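Side-chain contacts in alpha-fucosidase (Bifidobacterium bifidum, PDB 2EAB), which probably hydrolyses the bond of 1,2-linked alpha-L-fucosyl residues, as a glycoside hydrolase whose catalytic part, here with bound calcium, belongs to a longer bacterial protein: residues G233-N237 with N238-Y242; G816-A819 with R820-T824. All coordinates share one frame; numbering follows the deposited sequence.

In the fold
From the N terminus, residues 233-242 come first: interaction 1 closes the short turn between strands 228-235 and 241-250, neighbours in the nine-stranded antiparallel sheet of the domain assigned to the glycosyl hydrolase family 65 N-terminal range. Interaction 2 closes after it, in residues 816-824, at the turn between strands 812-819 and 823-830 of a separate seven-stranded antiparallel sheet in the C-terminal family 95 range. The two follow in series and neither nests nor crosses. The nearest atoms of interaction 1 and interaction 2 are about 35 Å apart, and the two contacts lie on opposite sides of the chain's centre. Each is thus a hairpin end, one on the N-terminal sheet and one on the C-terminal sheet.

Interaction 1 of 2, residues G233-N237 with N238-Y242; sequences GALGN and NGLLY
Leu-235 touches Asn-238, Leu-240 and Tyr-242 across the hairpin turn. With CG anti to its carbonyl carbon (chi1 -64°), its side chain runs alongside those of Asn-238 and Leu-240. Leu-235 CB sits 3.4 Å from Asn-238 OD1, CD1 meets Leu-240 CD2 at 3.9 Å, and CD2 reaches the ring of Tyr-242 at CE2, 4.0 Å away. The Tyr-242 ring is laid against the opposite strand: Gly-233 CA lies 4.0 Å from its centroid, 21° off the normal, a CH-pi contact over one face, while Leu-235 N comes to the ring edge in plane. Because Gly-233 has no side chain, the ring can lie directly over its backbone; a CB there would run into Tyr-242 OH. The phenol hydroxyl is hydrogen-bonded to Glu-220.

The backbone fixes the frame. Gly-233 and Tyr-242 form an antiparallel hydrogen-bonded pair, with Tyr-242 N to Gly-233 O at 2.9 Å, and Leu-235 N donates to Leu-240 O at 2.8 Å. Gly-239 N closes the loop onto Leu-235 O, at a positive phi that favours glycine. Inside the loop, Asn-238 OD1 accepts from Leu-240 N at 3.0 Å, an Asx turn whose donor stands above the amide plane. Asn-238 ND2 donates to the carbonyls of Trp-80 and Gly-82, and Asn-237 OD1 takes the amide of Gly-82.

The chemistry is therefore split: apolar Leu-235 is packed by a leucine and a tyrosine ring, while the buried amide of Asn-238 is satisfied at both ends, joining the turn to the 80-82 loop.

Interaction 2 of 2, residues G816-A819 with R820-T824; sequences GLVA and RGNFT. With EDO (1,2-ethanediol), chain G.
The Phe-823 ring meets the turn by its edge: the carbonyl oxygens of Ala-819 and Arg-820 both lie near the ring plane, and Arg-820 O comes 3.5 Å from Phe-823 CD2. Beyond the hairpin, the phenylalanine side chain touches Leu-839 and Ser-841 of the next strand. The Arg-820 guanidinium is likewise approached at its edge, by a 1,2-ethanediol probably from the crystallisation liquor. Arg-820 NH2 donates to the diol O1 at 3.0 Å with an N-H...O angle of 167°. An arm extended from CG to NE (chi2 176°, chi3 -172°) carries the group that far, where NH2 also makes a salt bridge to Glu-517 and NE one to Glu-520, a residue seen to bind calcium in a crystal structure of this protein, although no ion is modelled at that site in this chain.

Both groups are carried by a beta hairpin of strands 812-819 and 823-830. Ala-819 and Phe-823 are an antiparallel hydrogen-bonded pair, Ala-819 N to Phe-823 O being 2.8 Å and nearly linear. The return bond, Phe-823 N to Ala-819 O, is longer at 3.2 Å, and the same oxygen receives a weak one from Asn-822 N. Two residues thus face one, a G1 beta bulge; Gly-816 and Leu-817 form a second opposite Val-825. Gly-821 has positive phi, and a CB there would strike Phe-823 CE2.

Replacing Arg-820 by an alanine would probably leave Glu-517 and Glu-520 without this positive partner and take one donor from the diol.

On the face shared by Val-818 and Thr-824, Thr-824 CG2 lies 3.7 Å from Gly-816 CA and 3.5 Å from Leu-817 O, while OG1 is hydrogen-bonded to Asn-842.

Interaction 1 of 2, residues G233-N237 with N238-Y242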
loop_
_atom_site.group_PDB
_atom_site.type_symbol
_atom_site.label_atom_id
_atom_site.label_comp_id
_atom_site.label_asym_id
_atom_site.label_seq_id
_atom_site.Cartn_x
_atom_site.Cartn_y
_atom_site.Cartn_z
ATOM N N GLY A 233 4.872 29.158 -8.216
ATOM C CA GLY A 233 5.386 29.088 -9.574
ATOM C C GLY A 233 4.666 28.003 -10.342
ATOM O O GLY A 233 3.579 27.571 -9.943
ATOM N N ALA A 234 5.270 27.565 -11.440
ATOM C CA ALA A 234 4.734 26.464 -12.232
ATOM C C ALA A 234 5.864 25.503 -12.553
ATOM O O ALA A 234 7.009 25.923 -12.748
ATOM C CB ALA A 234 4.093 26.979 -13.515
ATOM N N LEU A 235 5.555 24.209 -12.590
ATOM C CA LEU A 235 6.551 23.230 -13.003
ATOM C C LEU A 235 6.920 23.478 -14.455
ATOM O O LEU A 235 6.050 23.688 -15.296
ATOM C CB LEU A 235 6.049 21.796 -12.822
ATOM C CG LEU A 235 5.761 21.358 -11.383
ATOM C CD1 LEU A 235 5.310 19.908 -11.367
ATOM C CD2 LEU A 235 6.963 21.565 -10.468
ATOM N N GLY A 236 8.216 23.449 -14.747
ATOM C CA GLY A 236 8.693 23.625 -16.115
ATOM C C GLY A 236 8.275 22.492 -17.034
ATOM O O GLY A 236 8.009 22.706 -18.215
ATOM N N ASN A 237 8.193 21.282 -16.489
ATOM C CA ASN A 237 7.896 20.117 -17.313
ATOM C C ASN A 237 6.479 20.117 -17.891
ATOM O O ASN A 237 6.286 19.712 -19.032
ATOM C CB ASN A 237 8.211 18.828 -16.538
ATOM C CG ASN A 237 7.454 17.624 -17.054
ATOM O OD1 ASN A 237 6.261 17.475 -16.784
ATOM N ND2 ASN A 237 8.145 16.743 -17.764
ATOM N N ASN A 238 5.496 20.582 -17.120
ATOM C CA ASN A 238 4.093 20.434 -17.529
ATOM C C ASN A 238 3.161 21.596 -17.178
ATOM O O ASN A 238 1.949 21.499 -17.394
ATOM C CB ASN A 238 3.504 19.139 -16.952
ATOM C CG ASN A 238 3.460 19.146 -15.435
ATOM O OD1 ASN A 238 3.756 20.158 -14.791
ATOM N ND2 ASN A 238 3.106 18.007 -14.850
ATOM N N GLY A 239 3.709 22.674 -16.619
ATOM C CA GLY A 239 2.906 23.843 -16.285
ATOM C C GLY A 239 2.038 23.724 -15.045
ATOM O O GLY A 239 1.261 24.638 -14.762
ATOM N N LEU A 240 2.148 22.618 -14.305
ATOM C CA LEU A 240 1.407 22.463 -13.046
ATOM C C LEU A 240 1.713 23.630 -12.109
ATOM O O LEU A 240 2.875 23.942 -11.868
ATOM C CB LEU A 240 1.770 21.145 -12.361
ATOM C CG LEU A 240 0.907 20.748 -11.160
ATOM C CD1 LEU A 240 -0.457 20.252 -11.614
ATOM C CD2 LEU A 240 1.604 19.683 -10.334
ATOM N N LEU A 241 0.670 24.275 -11.595
ATOM C CA LEU A 241 0.840 25.403 -10.681
ATOM C C LEU A 241 1.072 24.906 -9.273
ATOM O O LEU A 241 0.445 23.943 -8.843
ATOM C CB LEU A 241 -0.389 26.311 -10.689
ATOM C CG LEU A 241 -0.824 26.894 -12.033
ATOM C CD1 LEU A 241 -2.138 27.640 -11.886
ATOM C CD2 LEU A 241 0.250 27.810 -12.602
ATOM N N TYR A 242 1.976 25.564 -8.556
ATOM C CA TYR A 242 2.216 25.232 -7.157
ATOM C C TYR A 242 2.322 26.492 -6.306
ATOM O O TYR A 242 2.753 27.547 -6.782
ATOM C CB TYR A 242 3.450 24.335 -6.989
ATOM C CG TYR A 242 4.762 24.950 -7.430
ATOM C CD1 TYR A 242 5.529 25.715 -6.549
ATOM C CD2 TYR A 242 5.246 24.749 -8.722
ATOM C CE1 TYR A 242 6.742 26.279 -6.951
ATOM C CE2 TYR A 242 6.455 25.304 -9.129
ATOM C CZ TYR A 242 7.195 26.064 -8.243
ATOM O OH TYR A 242 8.386 26.604 -8.671
#

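Interaction 2 of 2, residues G816-A819 with R820-T824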
loop_
_atom_site.group_PDB
_atom_site.type_symbol
_atom_site.label_atom_id
_atom_site.label_comp_id
_atom_site.label_asym_id
_atom_site.label_seq_id
_atom_site.Cartn_x
_atom_site.Cartn_y
_atom_site.Cartn_z
ATOM N N GLY A 816 -9.282 -4.961 18.077
ATOM C CA GLY A 816 -9.617 -4.012 17.030
ATOM C C GLY A 816 -9.294 -4.417 15.605
ATOM O O GLY A 816 -9.442 -3.599 14.700
ATOM N N LEU A 817 -8.846 -5.651 15.389
ATOM C CA LEU A 817 -8.667 -6.135 14.017
ATOM C C LEU A 817 -10.029 -6.324 13.366
ATOM O O LEU A 817 -11.043 -6.401 14.067
ATOM C CB LEU A 817 -7.874 -7.441 13.990
ATOM C CG LEU A 817 -6.483 -7.397 14.624
ATOM C CD1 LEU A 817 -5.774 -8.724 14.416
ATOM C CD2 LEU A 817 -5.631 -6.247 14.075
ATOM N N VAL A 818 -10.066 -6.389 12.038
ATOM C CA VAL A 818 -11.328 -6.552 11.333
ATOM C C VAL A 818 -11.258 -7.784 10.446
ATOM O O VAL A 818 -10.252 -8.014 9.750
ATOM C CB VAL A 818 -11.708 -5.292 10.506
ATOM C CG1 VAL A 818 -13.118 -5.420 9.951
ATOM C CG2 VAL A 818 -11.612 -4.040 11.360
ATOM N N ALA A 819 -12.328 -8.577 10.504
ATOM C CA ALA A 819 -12.511 -9.745 9.655
ATOM C C ALA A 819 -13.543 -9.468 8.576
ATOM O O ALA A 819 -14.468 -8.667 8.759
ATOM C CB ALA A 819 -12.944 -10.936 10.493
ATOM N N ARG A 820 -13.374 -10.146 7.450
ATOM C CA ARG A 820 -14.344 -10.089 6.370
ATOM C C ARG A 820 -15.748 -10.432 6.883
ATOM O O ARG A 820 -15.915 -11.250 7.795
ATOM C CB ARG A 820 -13.909 -10.999 5.225
ATOM C CG ARG A 820 -12.684 -10.448 4.505
ATOM C CD ARG A 820 -12.188 -11.400 3.439
ATOM N NE ARG A 820 -10.909 -11.001 2.847
ATOM C CZ ARG A 820 -9.724 -11.287 3.377
ATOM N NH1 ARG A 820 -9.650 -11.949 4.529
ATOM N NH2 ARG A 820 -8.611 -10.910 2.758
ATOM N N GLY A 821 -16.752 -9.773 6.314
ATOM C CA GLY A 821 -18.114 -9.821 6.850
ATOM C C GLY A 821 -18.387 -8.690 7.825
ATOM O O GLY A 821 -19.530 -8.488 8.257
ATOM N N ASN A 822 -17.332 -7.944 8.153
ATOM C CA ASN A 822 -17.376 -6.791 9.051
ATOM C C ASN A 822 -17.613 -7.194 10.501
ATOM O O ASN A 822 -18.660 -6.896 11.102
ATOM C CB ASN A 822 -18.367 -5.716 8.583
ATOM C CG ASN A 822 -18.037 -4.350 9.142
ATOM O OD1 ASN A 822 -17.206 -4.220 10.045
ATOM N ND2 ASN A 822 -18.674 -3.322 8.608
ATOM N N PHE A 823 -16.614 -7.887 11.039
ATOM C CA PHE A 823 -16.557 -8.216 12.453
ATOM C C PHE A 823 -15.288 -7.609 13.025
ATOM O O PHE A 823 -14.213 -7.743 12.429
ATOM C CB PHE A 823 -16.482 -9.730 12.671
ATOM C CG PHE A 823 -17.653 -10.493 12.130
ATOM C CD1 PHE A 823 -18.730 -10.811 12.951
ATOM C CD2 PHE A 823 -17.665 -10.929 10.811
ATOM C CE1 PHE A 823 -19.818 -11.532 12.456
ATOM C CE2 PHE A 823 -18.746 -11.649 10.304
ATOM C CZ PHE A 823 -19.824 -11.954 11.134
ATOM N N THR A 824 -15.391 -6.956 14.176
ATOM C CA THR A 824 -14.198 -6.497 14.881
ATOM C C THR A 824 -13.767 -7.603 15.833
ATOM O O THR A 824 -14.608 -8.208 16.511
ATOM C CB THR A 824 -14.453 -5.172 15.618
ATOM O OG1 THR A 824 -15.003 -4.234 14.689
ATOM C CG2 THR A 824 -13.152 -4.601 16.191
HETATM C C1 EDO G . -5.033 -10.375 2.674
HETATM O O1 EDO G . -5.770 -11.245 3.670
HETATM C C2 EDO G . -5.217 -8.890 3.177
HETATM O O2 EDO G . -6.642 -8.630 3.237
#